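Local coordinates for protein immunomodulatory active chitinase (Trichuris suis, PDB 6G9C) that probably binds and hydrolyses chitin as a secreted family 18 glycosyl hydrolase, and has immunomodulatory activity, at residues W152-S157 and N216-D221; A194-V199 and S255-D260. All blocks are in the same frame, centred on the assembly; numbering follows the deposited sequence.

Interaction 1: residues W152-S157 and N216-D221; sequences WEYPES and NLMCYD. With EDO (1,2-ethanediol), chain E; EDO (1,2-ethanediol), chain D.
Glu153 and Tyr154 share a first torsion that sets CG anti to the carbonyl carbon (chi1 -58° and -62°), and Met218 has the same setting, with its chain bent at the end (chi3 70°) to bring the methyl against both the carboxylate of Glu153 and the hydroxyl of Tyr154. Met218 CE lies 3.4 Å from Glu153 OE2 and also touches Tyr154 OH. The sulfur comes in at the edge of the phenol ring in a Met-aromatic contact, SD 5.3 Å from the ring centroid of Tyr154; the closest ring carbon is CE1. No direct hydrogen bond joins the segments, but a water donates to Met218 O and meets Tyr154 OH weakly. Glu153 ends the DxxDxDxE signature of family 18, here DGFDLDWE, which runs along strand 147-151 and just past its end, and is thus probably the acid/base of the TIM-barrel active site; Met218 lies on the next strand but one, 214-218. A cis peptide bond precedes Tyr154, whose ring carries Glu153 CB over the centre of one face. Two 1,2-ethanediol molecules, probably from the crystallisation liquor, occupy this cleft. The chain E molecule spans from Glu153 OE2, which accepts from its O1 at 2.6 Å, to Tyr220 OH, 2.8 Å from its O2. The chain D molecule donates from O2 to Asp221 OD2 (2.7 Å), while Asp221 OD1 is taken by Arg277 and Tyr275.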
# COMPACT_ATOMS: atom_id res chain seq x y z
N TRP A 152 -12.26 24.11 4.99
CA TRP A 152 -12.24 25.56 5.17
C TRP A 152 -13.38 25.95 6.11
O TRP A 152 -14.55 25.71 5.79
CB TRP A 152 -12.38 26.21 3.80
CG TRP A 152 -12.43 27.70 3.69
CD1 TRP A 152 -12.61 28.62 4.68
CD2 TRP A 152 -12.35 28.43 2.46
NE1 TRP A 152 -12.63 29.90 4.14
CE2 TRP A 152 -12.46 29.81 2.78
CE3 TRP A 152 -12.17 28.06 1.13
CZ2 TRP A 152 -12.41 30.81 1.81
CZ3 TRP A 152 -12.12 29.07 0.15
CH2 TRP A 152 -12.24 30.43 0.51
N GLU A 153 -13.06 26.55 7.26
CA GLU A 153 -14.06 26.84 8.29
C GLU A 153 -14.11 28.34 8.59
O GLU A 153 -13.42 28.81 9.50
CB GLU A 153 -13.74 26.01 9.57
CG GLU A 153 -13.71 24.51 9.30
CD GLU A 153 -13.47 23.67 10.56
OE1 GLU A 153 -13.62 24.18 11.69
OE2 GLU A 153 -13.14 22.48 10.38
N TYR A 154 -14.95 29.10 7.87
CA TYR A 154 -15.87 28.65 6.83
C TYR A 154 -15.89 29.72 5.75
O TYR A 154 -15.67 30.88 6.08
CB TYR A 154 -17.29 28.47 7.37
CG TYR A 154 -17.39 27.43 8.45
CD1 TYR A 154 -17.40 26.08 8.13
CD2 TYR A 154 -17.48 27.79 9.79
CE1 TYR A 154 -17.50 25.11 9.12
CE2 TYR A 154 -17.57 26.82 10.79
CZ TYR A 154 -17.59 25.49 10.45
OH TYR A 154 -17.68 24.53 11.44
N PRO A 155 -16.18 29.35 4.50
CA PRO A 155 -16.40 30.37 3.46
C PRO A 155 -17.51 31.32 3.88
O PRO A 155 -18.55 30.90 4.39
CB PRO A 155 -16.80 29.55 2.22
CG PRO A 155 -17.25 28.23 2.74
CD PRO A 155 -16.41 27.98 3.99
N GLU A 156 -17.28 32.61 3.65
CA GLU A 156 -18.24 33.67 3.94
C GLU A 156 -18.86 34.16 2.63
O GLU A 156 -18.58 33.63 1.55
CB GLU A 156 -17.54 34.79 4.71
CG GLU A 156 -17.14 34.35 6.13
CD GLU A 156 -15.99 35.14 6.72
OE1 GLU A 156 -15.85 36.35 6.44
OE2 GLU A 156 -15.21 34.54 7.50
N SER A 157 -19.72 35.17 2.73
CA SER A 157 -20.41 35.65 1.54
C SER A 157 -19.41 36.09 0.48
O SER A 157 -19.61 35.85 -0.72
CB SER A 157 -21.36 36.78 1.91
OG SER A 157 -22.48 36.77 1.06
N ASN A 216 -19.06 16.13 4.75
CA ASN A 216 -19.03 15.74 6.16
C ASN A 216 -19.70 16.87 6.94
O ASN A 216 -19.09 17.92 7.18
CB ASN A 216 -17.60 15.50 6.61
CG ASN A 216 -17.04 14.17 6.10
OD1 ASN A 216 -17.80 13.28 5.71
ND2 ASN A 216 -15.71 14.02 6.10
N LEU A 217 -20.97 16.69 7.28
CA LEU A 217 -21.72 17.71 8.01
C LEU A 217 -21.22 17.82 9.45
O LEU A 217 -21.26 16.84 10.21
CB LEU A 217 -23.21 17.36 8.00
CG LEU A 217 -24.09 18.35 8.76
CD1 LEU A 217 -24.10 19.73 8.09
CD2 LEU A 217 -25.50 17.80 8.89
N MET A 218 -20.75 19.01 9.82
CA MET A 218 -20.19 19.24 11.15
C MET A 218 -21.29 19.64 12.13
O MET A 218 -21.29 20.73 12.69
CB MET A 218 -19.10 20.30 11.08
CG MET A 218 -17.86 19.85 10.29
SD MET A 218 -16.70 21.21 10.01
CE MET A 218 -16.08 21.49 11.66
N CYS A 219 -22.22 18.71 12.35
CA CYS A 219 -23.37 18.96 13.22
C CYS A 219 -22.97 18.64 14.66
O CYS A 219 -23.41 17.68 15.29
CB CYS A 219 -24.57 18.15 12.75
SG CYS A 219 -24.17 16.44 12.32
N TYR A 220 -22.07 19.48 15.16
CA TYR A 220 -21.61 19.47 16.54
C TYR A 220 -20.99 20.84 16.81
O TYR A 220 -20.97 21.71 15.94
CB TYR A 220 -20.62 18.32 16.81
CG TYR A 220 -19.61 18.04 15.71
CD1 TYR A 220 -18.57 18.95 15.45
CD2 TYR A 220 -19.67 16.88 14.96
CE1 TYR A 220 -17.62 18.69 14.45
CE2 TYR A 220 -18.74 16.62 13.96
CZ TYR A 220 -17.72 17.52 13.71
OH TYR A 220 -16.80 17.24 12.72
N ASP A 221 -20.51 21.02 18.04
CA ASP A 221 -20.11 22.34 18.53
C ASP A 221 -21.26 23.35 18.46
O ASP A 221 -21.03 24.54 18.28
CB ASP A 221 -18.91 22.91 17.77
CG ASP A 221 -17.70 22.03 17.82
OD1 ASP A 221 -17.54 21.25 18.78
OD2 ASP A 221 -16.87 22.13 16.89
C1 EDO E . -12.37 19.38 11.06
O1 EDO E . -12.61 20.48 11.98
C2 EDO E . -13.66 18.61 10.72
O2 EDO E . -14.33 18.22 11.95
C1 EDO D . -13.99 19.47 15.33
O1 EDO D . -14.17 20.55 14.42
C2 EDO D . -14.77 19.73 16.62
O2 EDO D . -14.45 21.02 17.14
O HOH W 1 -20.85 23.51 12.16

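Interaction 2: residues A194-V199 and S255-D260; sequences ANPKTV and SKYWSD
Val199 wedges its two methyls against the indole of Trp258 in the tight part of this helix-helix contact. CG1 stands over the six-membered ring, 4.2 Å from its centroid in a CH-pi contact, while CG2 presses on the pyrrole side, 3.3 Å from Trp258 NE1. That nitrogen spends its hydrogen bond on Ser193 O, which holds the indole beneath the valine. Nearer the surface, where Pro196 and Tyr257 are partly exposed, Pro196 CB sits over the centre of the Tyr257 ring, 3.9 Å from its centroid and 11° off the normal, and Val199 CG1 meets the edge of the same ring. With CG anti to the backbone N (chi1 -169°), Tyr257 extends across to helix 196-202, where its hydroxyl hydrogen-bonds Asp200. Asn195 N-caps that helix, OD1 accepting from Lys197 N at 2.9 Å. On the exposed side of helix 251-261, Lys256 NZ and Asp260 OD2 form a salt bridge within the helix. Both helices belong to the outer layer of the TIM barrel; beneath them Trp258 packs on Val192 of strand 187-193, Leu217 of strand 214-218 and Ile268 of strand 268-281, with Tyr203 meeting the indole edge-to-face.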
# COMPACT_ATOMS: atom_id res chain seq x y z
N ALA A 194 -22.74 23.32 9.87
CA ALA A 194 -24.12 22.95 10.19
C ALA A 194 -24.98 24.14 10.58
O ALA A 194 -26.15 23.95 10.94
CB ALA A 194 -24.13 21.90 11.32
N ASN A 195 -24.44 25.36 10.52
CA ASN A 195 -25.19 26.57 10.88
C ASN A 195 -25.91 27.07 9.64
O ASN A 195 -25.25 27.47 8.67
CB ASN A 195 -24.24 27.63 11.43
CG ASN A 195 -24.95 28.93 11.85
OD1 ASN A 195 -25.94 29.36 11.25
ND2 ASN A 195 -24.41 29.58 12.87
N PRO A 196 -27.25 27.06 9.60
CA PRO A 196 -27.97 27.43 8.37
C PRO A 196 -27.64 28.81 7.84
O PRO A 196 -27.67 29.01 6.61
CB PRO A 196 -29.44 27.33 8.80
CG PRO A 196 -29.44 26.33 9.91
CD PRO A 196 -28.15 26.54 10.65
N LYS A 197 -27.35 29.79 8.71
CA LYS A 197 -26.94 31.11 8.23
C LYS A 197 -25.59 31.04 7.53
O LYS A 197 -25.38 31.70 6.51
CB LYS A 197 -26.87 32.09 9.40
CG LYS A 197 -28.12 32.15 10.26
CD LYS A 197 -29.10 33.20 9.74
CE LYS A 197 -29.77 33.94 10.90
NZ LYS A 197 -30.52 33.03 11.81
N THR A 198 -24.67 30.26 8.08
CA THR A 198 -23.36 30.07 7.46
C THR A 198 -23.49 29.34 6.13
O THR A 198 -22.83 29.70 5.15
CB THR A 198 -22.44 29.31 8.41
OG1 THR A 198 -22.33 30.05 9.63
CG2 THR A 198 -21.05 29.14 7.80
N VAL A 199 -24.36 28.32 6.08
CA VAL A 199 -24.60 27.60 4.83
C VAL A 199 -25.14 28.55 3.77
O VAL A 199 -24.68 28.56 2.62
CB VAL A 199 -25.57 26.43 5.07
CG1 VAL A 199 -25.94 25.75 3.75
CG2 VAL A 199 -25.00 25.43 6.04
N SER A 255 -29.05 18.87 9.11
CA SER A 255 -28.98 17.97 7.96
C SER A 255 -30.17 18.19 7.02
O SER A 255 -30.00 18.24 5.79
CB SER A 255 -28.92 16.52 8.44
OG SER A 255 -30.14 16.14 9.07
N LYS A 256 -31.37 18.34 7.58
CA LYS A 256 -32.53 18.62 6.75
C LYS A 256 -32.34 19.91 5.96
O LYS A 256 -32.83 20.03 4.83
CB LYS A 256 -33.80 18.71 7.61
CG LYS A 256 -35.06 19.09 6.84
CD LYS A 256 -36.27 19.08 7.76
CE LYS A 256 -37.57 19.06 6.97
NZ LYS A 256 -37.75 20.30 6.16
N TYR A 257 -31.64 20.89 6.54
CA TYR A 257 -31.43 22.15 5.83
C TYR A 257 -30.55 21.95 4.60
O TYR A 257 -30.86 22.47 3.52
CB TYR A 257 -30.82 23.20 6.75
CG TYR A 257 -30.86 24.59 6.13
CD1 TYR A 257 -32.05 25.29 6.03
CD2 TYR A 257 -29.71 25.16 5.60
CE1 TYR A 257 -32.09 26.55 5.44
CE2 TYR A 257 -29.75 26.42 5.01
CZ TYR A 257 -30.94 27.10 4.93
OH TYR A 257 -30.98 28.34 4.36
N TRP A 258 -29.45 21.20 4.74
CA TRP A 258 -28.62 20.90 3.58
C TRP A 258 -29.42 20.19 2.50
O TRP A 258 -29.29 20.50 1.31
CB TRP A 258 -27.41 20.07 4.00
CG TRP A 258 -26.28 20.92 4.46
CD1 TRP A 258 -26.06 21.37 5.73
CD2 TRP A 258 -25.21 21.44 3.65
NE1 TRP A 258 -24.92 22.14 5.77
CE2 TRP A 258 -24.38 22.20 4.50
CE3 TRP A 258 -24.88 21.32 2.30
CZ2 TRP A 258 -23.24 22.85 4.04
CZ3 TRP A 258 -23.73 21.97 1.84
CH2 TRP A 258 -22.93 22.72 2.71
N SER A 259 -30.27 19.24 2.90
CA SER A 259 -31.18 18.60 1.95
C SER A 259 -32.09 19.62 1.30
O SER A 259 -32.22 19.66 0.06
CB SER A 259 -32.00 17.52 2.66
OG SER A 259 -32.84 16.83 1.75
N ASP A 260 -32.74 20.47 2.11
CA ASP A 260 -33.67 21.45 1.55
C ASP A 260 -32.97 22.41 0.59
O ASP A 260 -33.61 22.94 -0.33
CB ASP A 260 -34.35 22.25 2.67
CG ASP A 260 -35.40 21.45 3.42
OD1 ASP A 260 -35.93 20.46 2.86
OD2 ASP A 260 -35.72 21.83 4.57

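How the interactions relate
From the N terminus, the chain leaves strand 147-151 through 152-157, passes helix 160-181 and strand 187-193, and enters 194-199 at the start of helix 196-202. It then reaches 216-221, which takes in the last part of strand 214-218 and the loop beyond; here interaction 1 closes a loop with 58 residues between its segments. At helix 251-261 interaction 2 closes one with 55. The segments alternate, so the loops cross. Interaction 1 joins the loop after strand 147-151 to the C-terminal part of strand 214-218 within the cleft; interaction 2 pairs two helices of the outer layer. They touch directly: Ala194 CB packs 3.4 Å from Met218 O, and Leu217 CD2 lies 3.6 Å from Ser255 CA.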